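Local coordinates for transcriptional regulator (Bacillus subtilis, PDB 1VI0), which represses genes of fatty acid transport and beta-oxidation as a DNA-binding homodimer whose DNA binding is inhibited by long-chain fatty acyl-CoA, at residues A[15-18]-A[19-23]. Sequence-based numbering, arbitrary orientation.
Sequences DAAV and EVIAE
A17 and I21, one turn apart on the first helix (9-24) of the TetR-type DNA-binding domain, meet through their side chains on the face that packs against helix 52-75. The delta methyl does the touching: I21 CD1 lies 4.0 Å from A17 CB. Chi1 of -70° sets I21 CG1 anti to its own carbonyl carbon and beside the backbone N, which puts I21 CG1 3.3 Å from A17 O; I21 CD1 reaches 3.2 Å from the same A17 O. A17 O also accepts a hydrogen bond from I21 N at 2.9 Å, so the isoleucine flanks the backbone bond it makes. Both side chains continue onto L59 of helix 52-75, joined there by V18, while I55 of the same helix touches A17.

V20 leans over the preceding turn in a similar way on another face. Its CG2, the branch beside the backbone N, comes within 3.4 Å of A16 O, and V20 N donates to the same carbonyl in a nearly straight bond (173°). A16 and V20 together meet Q37 of helix 31-38, within the predicted helix-turn-helix, so this face joins the first helix to the DNA-binding motif.

E19 extends away from the preceding turn, with CG anti to the backbone N and a bend at chi2; E19 N makes a weak hydrogen bond to D15 O. Along with V18 and A22, it touches N101 of helix 100-109, in the C-terminal region that also holds the dodecyl-CoA, and so joins helix 9-24 to that helix. V18 and A22 are linked by another i to i+4 bond: A22 N approaches V18 O at 3.0 Å, tilted 30° from the carbonyl plane, and A22 CB sits 3.2 Å from V18 O.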
loop_
_atom_site.group_PDB
_atom_site.type_symbol
_atom_site.label_atom_id
_atom_site.label_comp_id
_atom_site.label_asym_id
_atom_site.label_seq_id
_atom_site.Cartn_x
_atom_site.Cartn_y
_atom_site.Cartn_z
ATOM N N ASP A 15 1.401 18.671 -15.213
ATOM C CA ASP A 15 1.030 17.622 -16.162
ATOM C C ASP A 15 2.219 16.991 -16.810
ATOM O O ASP A 15 2.321 15.764 -17.013
ATOM C CB ASP A 15 0.049 18.215 -17.185
ATOM C CG ASP A 15 -1.367 18.328 -16.685
ATOM O OD1 ASP A 15 -1.685 18.047 -15.526
ATOM O OD2 ASP A 15 -2.235 18.756 -17.509
ATOM N N ALA A 16 3.253 17.813 -17.114
ATOM C CA ALA A 16 4.469 17.248 -17.683
ATOM C C ALA A 16 5.181 16.418 -16.629
ATOM O O ALA A 16 5.716 15.353 -16.914
ATOM C CB ALA A 16 5.370 18.362 -18.184
ATOM N N ALA A 17 5.144 16.880 -15.374
ATOM C CA ALA A 17 5.756 16.130 -14.273
ATOM C C ALA A 17 5.132 14.736 -14.157
ATOM O O ALA A 17 5.866 13.764 -14.025
ATOM C CB ALA A 17 5.601 16.859 -12.967
ATOM N N VAL A 18 3.799 14.664 -14.275
ATOM C CA VAL A 18 3.179 13.319 -14.187
ATOM C C VAL A 18 3.766 12.377 -15.200
ATOM O O VAL A 18 4.089 11.235 -14.939
ATOM C CB VAL A 18 1.650 13.416 -14.350
ATOM C CG1 VAL A 18 1.054 12.004 -14.449
ATOM C CG2 VAL A 18 1.046 14.133 -13.169
ATOM N N GLU A 19 3.867 12.854 -16.443
ATOM C CA GLU A 19 4.391 12.076 -17.537
ATOM C C GLU A 19 5.816 11.628 -17.348
ATOM O O GLU A 19 6.153 10.447 -17.455
ATOM C CB GLU A 19 4.281 12.921 -18.820
ATOM C CG GLU A 19 4.365 11.985 -20.034
ATOM C CD GLU A 19 5.499 12.376 -20.946
ATOM O OE1 GLU A 19 6.672 12.435 -20.480
ATOM O OE2 GLU A 19 5.210 12.623 -22.139
ATOM N N VAL A 20 6.701 12.593 -17.035
ATOM C CA VAL A 20 8.110 12.286 -16.868
ATOM C C VAL A 20 8.355 11.352 -15.705
ATOM O O VAL A 20 9.077 10.363 -15.837
ATOM C CB VAL A 20 8.932 13.588 -16.701
ATOM C CG1 VAL A 20 10.364 13.268 -16.359
ATOM C CG2 VAL A 20 8.818 14.470 -17.936
ATOM N N ILE A 21 7.707 11.631 -14.576
ATOM C CA ILE A 21 7.859 10.792 -13.366
ATOM C C ILE A 21 7.309 9.390 -13.626
ATOM O O ILE A 21 7.923 8.377 -13.242
ATOM C CB ILE A 21 7.177 11.450 -12.178
ATOM C CG1 ILE A 21 7.896 12.726 -11.691
ATOM C CG2 ILE A 21 6.963 10.504 -11.027
ATOM C CD1 ILE A 21 6.938 13.660 -10.969
ATOM N N ALA A 22 6.233 9.261 -14.397
ATOM C CA ALA A 22 5.656 7.959 -14.689
ATOM C C ALA A 22 6.615 7.171 -15.601
ATOM O O ALA A 22 6.921 6.027 -15.332
ATOM C CB ALA A 22 4.313 8.123 -15.403
ATOM N N GLU A 23 7.086 7.849 -16.636
ATOM C CA GLU A 23 7.954 7.290 -17.635
ATOM C C GLU A 23 9.355 7.017 -17.152
ATOM O O GLU A 23 9.902 5.951 -17.476
ATOM C CB GLU A 23 7.980 8.190 -18.893
ATOM C CG GLU A 23 6.648 8.142 -19.639
ATOM C CD GLU A 23 6.483 9.256 -20.649
ATOM O OE1 GLU A 23 5.343 9.371 -21.182
ATOM O OE2 GLU A 23 7.427 10.020 -20.933
#